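Side-chain contacts in putative electron transport related protein (Corynebacterium diphtheriae, PDB 4PQ1), which probably acts as a thioredoxin-like, DsbF-type oxidoreductase that exchanges disulfides with partner proteins: residues C56-S61 with L142-A147; P109-A114 with V120-V125; I129-D132 with R136-A139. All coordinates share one frame; numbering follows the deposited sequence.

Contact 1 of 3, residues C56-S61 with L142-A147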
loop_
_atom_site.group_PDB
_atom_site.type_symbol
_atom_site.label_atom_id
_atom_site.label_comp_id
_atom_site.label_asym_id
_atom_site.label_seq_id
_atom_site.Cartn_x
_atom_site.Cartn_y
_atom_site.Cartn_z
ATOM N N CYS A 56 14.469 -3.100 -4.361
ATOM C CA CYS A 56 14.440 -2.328 -3.134
ATOM C C CYS A 56 14.658 -3.225 -1.923
ATOM O O CYS A 56 13.811 -4.054 -1.600
ATOM C CB CYS A 56 13.103 -1.590 -3.071
ATOM S SG CYS A 56 12.518 -1.082 -1.478
ATOM N N ALA A 57 15.802 -3.076 -1.262
ATOM C CA ALA A 57 16.191 -4.018 -0.218
ATOM C C ALA A 57 15.220 -3.997 0.979
ATOM O O ALA A 57 14.796 -5.064 1.429
ATOM C CB ALA A 57 17.628 -3.754 0.241
ATOM N N PRO A 58 14.857 -2.809 1.495
ATOM C CA PRO A 58 13.818 -2.831 2.539
ATOM C C PRO A 58 12.522 -3.505 2.101
ATOM O O PRO A 58 11.910 -4.214 2.899
ATOM C CB PRO A 58 13.591 -1.359 2.823
ATOM C CG PRO A 58 14.904 -0.748 2.567
ATOM C CD PRO A 58 15.427 -1.459 1.353
ATOM N N CYS A 59 12.103 -3.307 0.858
ATOM C CA CYS A 59 10.881 -3.947 0.391
ATOM C C CYS A 59 10.987 -5.468 0.485
ATOM O O CYS A 59 10.077 -6.109 1.002
ATOM C CB CYS A 59 10.556 -3.499 -1.034
ATOM S SG CYS A 59 10.519 -1.687 -1.171
ATOM N N ARG A 60 12.101 -6.033 0.005
ATOM C CA ARG A 60 12.375 -7.479 0.104
ATOM C C ARG A 60 12.348 -7.963 1.556
ATOM O O ARG A 60 11.767 -9.005 1.883
ATOM C CB ARG A 60 13.738 -7.811 -0.533
ATOM C CG ARG A 60 13.832 -7.445 -2.026
ATOM C CD ARG A 60 15.058 -8.041 -2.739
ATOM N NE ARG A 60 16.325 -7.540 -2.210
ATOM C CZ ARG A 60 16.974 -6.479 -2.694
ATOM N NH1 ARG A 60 16.470 -5.793 -3.715
ATOM N NH2 ARG A 60 18.127 -6.094 -2.156
ATOM N N SER A 61 12.995 -7.186 2.416
ATOM C CA SER A 61 13.032 -7.418 3.852
ATOM C C SER A 61 11.643 -7.466 4.519
ATOM O O SER A 61 11.378 -8.343 5.340
ATOM C CB SER A 61 13.889 -6.318 4.490
ATOM O OG SER A 61 13.791 -6.313 5.894
ATOM N N LEU A 142 6.245 6.061 6.372
ATOM C CA LEU A 142 7.288 6.457 5.426
ATOM C C LEU A 142 8.582 5.716 5.762
ATOM O O LEU A 142 9.656 6.302 5.901
ATOM C CB LEU A 142 7.504 7.972 5.457
ATOM C CG LEU A 142 6.219 8.784 5.216
ATOM C CD1 LEU A 142 6.475 10.276 5.386
ATOM C CD2 LEU A 142 5.605 8.472 3.842
ATOM N N ARG A 143 8.449 4.408 5.893
ATOM C CA ARG A 143 9.512 3.565 6.355
ATOM C C ARG A 143 9.051 2.149 6.146
ATOM O O ARG A 143 7.865 1.913 5.934
ATOM C CB ARG A 143 9.847 3.823 7.825
ATOM C CG ARG A 143 8.681 3.633 8.781
ATOM C CD ARG A 143 9.194 3.457 10.202
ATOM N NE ARG A 143 8.135 3.380 11.203
ATOM C CZ ARG A 143 7.621 2.249 11.670
ATOM N NH1 ARG A 143 8.062 1.084 11.221
ATOM N NH2 ARG A 143 6.667 2.280 12.591
ATOM N N GLU A 144 10.013 1.227 6.132
ATOM C CA GLU A 144 9.730 -0.187 6.248
ATOM C C GLU A 144 8.863 -0.439 7.496
ATOM O O GLU A 144 9.052 0.217 8.533
ATOM C CB GLU A 144 11.048 -0.966 6.331
ATOM C CG GLU A 144 10.884 -2.466 6.397
ATOM C CD GLU A 144 12.223 -3.215 6.338
ATOM O OE1 GLU A 144 12.186 -4.464 6.461
ATOM O OE2 GLU A 144 13.293 -2.560 6.186
ATOM N N VAL A 145 7.915 -1.368 7.396
ATOM C CA VAL A 145 7.060 -1.714 8.529
ATOM C C VAL A 145 7.183 -3.191 8.875
ATOM O O VAL A 145 7.523 -3.998 8.013
ATOM C CB VAL A 145 5.570 -1.417 8.249
ATOM C CG1 VAL A 145 5.298 0.071 8.301
ATOM C CG2 VAL A 145 5.133 -2.012 6.904
ATOM N N THR A 146 6.889 -3.536 10.133
ATOM C CA THR A 146 6.665 -4.925 10.528
ATOM C C THR A 146 5.190 -5.260 10.438
ATOM O O THR A 146 4.344 -4.371 10.307
ATOM C CB THR A 146 7.104 -5.224 11.974
ATOM O OG1 THR A 146 6.308 -4.451 12.879
ATOM C CG2 THR A 146 8.560 -4.903 12.186
ATOM N N ALA A 147 4.877 -6.545 10.548
ATOM C CA ALA A 147 3.491 -6.974 10.495
ATOM C C ALA A 147 2.694 -6.413 11.689
ATOM O O ALA A 147 1.496 -6.154 11.577
ATOM C CB ALA A 147 3.412 -8.485 10.451
#

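Contact 2 of 3, residues P109-A114 with V120-V125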
loop_
_atom_site.group_PDB
_atom_site.type_symbol
_atom_site.label_atom_id
_atom_site.label_comp_id
_atom_site.label_asym_id
_atom_site.label_seq_id
_atom_site.Cartn_x
_atom_site.Cartn_y
_atom_site.Cartn_z
ATOM N N PRO A 109 5.228 1.822 -12.858
ATOM C CA PRO A 109 6.664 2.153 -12.805
ATOM C C PRO A 109 6.975 3.608 -12.401
ATOM O O PRO A 109 7.937 3.803 -11.656
ATOM C CB PRO A 109 7.146 1.877 -14.234
ATOM C CG PRO A 109 6.188 0.860 -14.763
ATOM C CD PRO A 109 4.850 1.189 -14.135
ATOM N N PRO A 110 6.189 4.604 -12.861
ATOM C CA PRO A 110 6.629 5.949 -12.472
ATOM C C PRO A 110 5.882 6.492 -11.246
ATOM O O PRO A 110 6.014 7.668 -10.915
ATOM C CB PRO A 110 6.308 6.779 -13.709
ATOM C CG PRO A 110 5.068 6.136 -14.250
ATOM C CD PRO A 110 5.176 4.657 -13.935
ATOM N N PHE A 111 5.107 5.630 -10.602
ATOM C CA PHE A 111 4.430 5.947 -9.357
ATOM C C PHE A 111 3.453 7.124 -9.525
ATOM O O PHE A 111 3.401 8.035 -8.707
ATOM C CB PHE A 111 5.475 6.205 -8.251
ATOM C CG PHE A 111 4.926 6.077 -6.842
ATOM C CD1 PHE A 111 3.616 5.669 -6.622
ATOM C CD2 PHE A 111 5.746 6.282 -5.742
ATOM C CE1 PHE A 111 3.125 5.548 -5.347
ATOM C CE2 PHE A 111 5.252 6.140 -4.450
ATOM C CZ PHE A 111 3.946 5.780 -4.255
ATOM N N LYS A 112 2.667 7.070 -10.597
ATOM C CA LYS A 112 1.694 8.099 -10.866
ATOM C C LYS A 112 0.615 8.080 -9.783
ATOM O O LYS A 112 -0.017 9.103 -9.502
ATOM C CB LYS A 112 1.083 7.916 -12.260
ATOM C CG LYS A 112 1.982 8.383 -13.404
ATOM C CD LYS A 112 1.377 8.043 -14.762
ATOM C CE LYS A 112 2.209 8.626 -15.896
ATOM N NZ LYS A 112 2.392 10.103 -15.767
ATOM N N THR A 113 0.434 6.913 -9.164
ATOM C CA THR A 113 -0.540 6.715 -8.088
ATOM C C THR A 113 -0.307 7.653 -6.907
ATOM O O THR A 113 -1.235 7.980 -6.161
ATOM C CB THR A 113 -0.501 5.261 -7.572
ATOM O OG1 THR A 113 -0.821 4.373 -8.639
ATOM C CG2 THR A 113 -1.511 5.046 -6.470
ATOM N N ALA A 114 0.934 8.095 -6.739
ATOM C CA ALA A 114 1.267 8.979 -5.627
ATOM C C ALA A 114 0.394 10.227 -5.664
ATOM O O ALA A 114 0.033 10.769 -4.624
ATOM C CB ALA A 114 2.745 9.357 -5.662
ATOM N N VAL A 120 1.512 11.801 -1.350
ATOM C CA VAL A 120 2.495 10.993 -0.639
ATOM C C VAL A 120 3.824 11.056 -1.418
ATOM O O VAL A 120 3.818 11.024 -2.649
ATOM C CB VAL A 120 1.967 9.549 -0.471
ATOM C CG1 VAL A 120 3.064 8.551 -0.594
ATOM C CG2 VAL A 120 1.266 9.394 0.881
ATOM N N PRO A 121 4.957 11.203 -0.710
ATOM C CA PRO A 121 6.256 11.405 -1.383
ATOM C C PRO A 121 6.639 10.250 -2.313
ATOM O O PRO A 121 6.809 9.139 -1.817
ATOM C CB PRO A 121 7.259 11.497 -0.218
ATOM C CG PRO A 121 6.433 11.721 1.013
ATOM C CD PRO A 121 5.090 11.115 0.756
ATOM N N ALA A 122 6.771 10.493 -3.622
ATOM C CA ALA A 122 7.154 9.426 -4.566
ATOM C C ALA A 122 8.586 8.967 -4.343
ATOM O O ALA A 122 8.997 7.899 -4.820
ATOM C CB ALA A 122 6.978 9.886 -6.029
ATOM N N SER A 123 9.350 9.776 -3.624
ATOM C CA SER A 123 10.725 9.432 -3.297
ATOM C C SER A 123 10.832 8.280 -2.293
ATOM O O SER A 123 11.864 7.638 -2.199
ATOM C CB SER A 123 11.429 10.651 -2.728
ATOM O OG SER A 123 10.707 11.107 -1.598
ATOM N N VAL A 124 9.775 8.032 -1.525
ATOM C CA VAL A 124 9.880 7.120 -0.392
ATOM C C VAL A 124 9.343 5.738 -0.725
ATOM O O VAL A 124 8.148 5.554 -0.897
ATOM C CB VAL A 124 9.137 7.674 0.840
ATOM C CG1 VAL A 124 9.288 6.734 2.053
ATOM C CG2 VAL A 124 9.639 9.091 1.173
ATOM N N VAL A 125 10.250 4.767 -0.821
ATOM C CA VAL A 125 9.888 3.375 -1.054
ATOM C C VAL A 125 10.743 2.520 -0.127
ATOM O O VAL A 125 11.963 2.640 -0.138
ATOM C CB VAL A 125 10.114 2.938 -2.527
ATOM C CG1 VAL A 125 9.742 1.474 -2.711
ATOM C CG2 VAL A 125 9.303 3.782 -3.456
#

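Contact 3 of 3, residues I129-D132 with R136-A139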
loop_
_atom_site.group_PDB
_atom_site.type_symbol
_atom_site.label_atom_id
_atom_site.label_comp_id
_atom_site.label_asym_id
_atom_site.label_seq_id
_atom_site.Cartn_x
_atom_site.Cartn_y
_atom_site.Cartn_z
ATOM N N ILE A 129 0.367 2.529 3.403
ATOM C CA ILE A 129 -0.799 3.285 3.844
ATOM C C ILE A 129 -1.939 2.358 4.232
ATOM O O ILE A 129 -2.398 1.553 3.420
ATOM C CB ILE A 129 -1.276 4.253 2.770
ATOM C CG1 ILE A 129 -0.136 5.207 2.402
ATOM C CG2 ILE A 129 -2.508 5.022 3.281
ATOM C CD1 ILE A 129 -0.436 6.094 1.232
ATOM N N VAL A 130 -2.389 2.469 5.480
ATOM C CA VAL A 130 -3.515 1.655 5.934
ATOM C C VAL A 130 -4.796 2.467 5.763
ATOM O O VAL A 130 -4.959 3.494 6.405
ATOM C CB VAL A 130 -3.367 1.214 7.407
ATOM C CG1 VAL A 130 -4.498 0.291 7.788
ATOM C CG2 VAL A 130 -2.025 0.508 7.640
ATOM N N LEU A 131 -5.674 2.023 4.867
ATOM C CA LEU A 131 -6.953 2.682 4.650
ATOM C C LEU A 131 -8.036 2.005 5.484
ATOM O O LEU A 131 -7.998 0.781 5.646
ATOM C CB LEU A 131 -7.339 2.639 3.173
ATOM C CG LEU A 131 -6.344 3.166 2.154
ATOM C CD1 LEU A 131 -6.919 2.976 0.750
ATOM C CD2 LEU A 131 -6.042 4.613 2.421
ATOM N N ASP A 132 -8.996 2.778 6.010
ATOM C CA ASP A 132 -10.093 2.174 6.776
ATOM C C ASP A 132 -11.181 1.746 5.804
ATOM O O ASP A 132 -10.959 1.748 4.603
ATOM C CB ASP A 132 -10.654 3.126 7.870
ATOM C CG ASP A 132 -11.225 4.434 7.315
ATOM O OD1 ASP A 132 -11.686 4.467 6.154
ATOM O OD2 ASP A 132 -11.220 5.446 8.061
ATOM N N ARG A 136 -9.977 5.670 3.758
ATOM C CA ARG A 136 -9.368 6.905 4.231
ATOM C C ARG A 136 -8.140 6.506 5.000
ATOM O O ARG A 136 -8.196 5.566 5.782
ATOM C CB ARG A 136 -10.324 7.702 5.154
ATOM C CG ARG A 136 -11.772 7.756 4.700
ATOM C CD ARG A 136 -12.679 8.439 5.744
ATOM N NE ARG A 136 -12.744 7.718 7.017
ATOM C CZ ARG A 136 -13.386 8.169 8.099
ATOM N NH1 ARG A 136 -14.012 9.339 8.058
ATOM N NH2 ARG A 136 -13.405 7.461 9.223
ATOM N N PRO A 137 -7.022 7.204 4.793
ATOM C CA PRO A 137 -5.867 6.693 5.533
ATOM C C PRO A 137 -6.032 6.843 7.045
ATOM O O PRO A 137 -6.444 7.887 7.533
ATOM C CB PRO A 137 -4.710 7.542 4.997
ATOM C CG PRO A 137 -5.128 7.881 3.604
ATOM C CD PRO A 137 -6.622 8.124 3.713
ATOM N N ALA A 138 -5.734 5.765 7.764
ATOM C CA ALA A 138 -5.698 5.771 9.220
ATOM C C ALA A 138 -4.256 5.895 9.681
ATOM O O ALA A 138 -3.975 6.300 10.811
ATOM C CB ALA A 138 -6.326 4.507 9.763
ATOM N N ALA A 139 -3.337 5.513 8.797
ATOM C CA ALA A 139 -1.917 5.555 9.106
ATOM C C ALA A 139 -1.111 5.608 7.814
ATOM O O ALA A 139 -1.443 4.933 6.842
ATOM C CB ALA A 139 -1.516 4.344 9.948
#

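Contact 1 of 3, residues C56-S61 with L142-A147
E144 reaches across to helix 57-61 and meets S61 with one carboxylate oxygen and P58 with the other. Its chain is extended, with CG anti to the backbone N (chi1 -178°), which carries the carboxylate to the helix surface. S61 OG donates to E144 OE1 at 2.5 Å, a short bond taken on the oxygen's syn lone pair. S61 CB follows at 3.2 Å from the same E144 OE1, while E144 OE2 lies alongside P58 CB at 3.6 Å. This is the close part of the contact.

The helix begins with the C56-x-x-C59 pattern of thioredoxin-like proteins, and the two sulfurs are joined as a disulfide, with C56 SG and C59 SG 2.1 Å apart. C56 is at the N-cap position, and P58 lies between the cysteines in sequence. C59 points away from 142-147 and packs on V125 and P126; P126 probably corresponds to the cis-proline that thioredoxins hold beside their CxxC cysteines. E144 meets P58 and S61.

Around this grip the contact is loose. The two segments bury just 131 Å² together, S61 is exposed, and R60 turns away from the loop. R143 also points away from the helix, but its NH1 folds back to E144 O at 3.0 Å, in the carbonyl plane. Salt bridges to E13 and D149 hold the same guanidinium group.

Contact 2 of 3, residues P109-A114 with V120-V125
F111 projects its ring toward the turn that carries A122. Its CG stands anti to the backbone N (chi1 -160°), which puts the ring beside A122. At the root, F111 CB is 4.6 Å from A122 CB, a loose approach. One atom beyond CG the fit closes: F111 CD2 lies 3.6 Å from A122 CA, which meets the ring obliquely, and 3.8 Å from A122 CB. A122 O lies in the ring plane at the edge, 3.7 Å from F111 CD2, and this carbonyl oxygen also accepts a hydrogen bond from R85. F111 CE2 continues along the same residue, 3.8 Å from A122 CA.

The turn is type I, from P121 to V124, and it belongs to the loop that leads into strand 127-131 of the thioredoxin fold.

At the far end of the ring, F111 CZ approaches V120 no more closely than 4.7 Å, at V120 CG1. A114, whose N bonds back to F111 O, sets its CB 3.8 Å above the ring centre. The same methyl touches V120 O at 3.6 Å, while I82 and V84 also pack against F111.

Contact 3 of 3, residues I129-D132 with R136-A139
D132 and R136, which bury more surface than any other residues here, face each other as a charged pair beside the hairpin turn. The guanidinium group comes side-on: R136 NE donates to D132 OD2 at 2.9 Å on the syn lone pair, close to the guanidinium plane. R136 NH2 reaches the same D132 OD2 at 3.2 Å, but from above the carboxylate plane. The two flat groups are turned 40° against each other, so the pair is not coplanar. A bend at chi3 (-63°) brings the guanidinium edge back to the acid. R21 forms a further salt bridge with D132 OD2, a concentration of positive charge that would be expected to keep the carboxylate ionised.

The other oxygen serves the backbone. R136 N meets D132 OD1 from well above the carboxylate plane, and Q134 N also donates to it. D132 is thus tied to the turn by its side chain and, through D132 N to R136 O at 2.9 Å, by its main chain.

V130, third in buried surface, is held by its amide and carbonyl. V130 N bonds to A139 O at 3.0 Å, and A138 N reaches V130 O at 2.8 Å in an almost straight bond (N-H...O 173°). Its side chain lies beside A139, on a face packed by L150, V153 and I154 of helix 147-156. P137 lies alongside I129 and L131 instead, with P137 CG 3.6 Å from L131 CD2.

The register slips by one between V130 and L131: A138 and A139 both face V130, the classic beta bulge, set in the antiparallel hairpin 127-131/137-141 that precedes the last helix of the thioredoxin fold.

Overall arrangement
Contact 1 is a surface contact held by one carboxylate, whereas contacts 2 and 3 are buried. Their chemistry differs: contact 2 is apolar packing round an aromatic ring, and contact 3 combines sheet hydrogen bonds with a salt bridge at the hairpin's end. Contacts 1 and 2 meet at the disulfide, where C59 SG lies 3.6 Å from V125 CG1. Contacts 2 and 3 touch where V120 CG2 lies 3.7 Å from I129 CD1; the loop 120-125 also leads into strand 127-131. Contacts 1 and 3 are joined along the chain, as 142-147 follows strand 137-141, although their centres are about 17 Å apart.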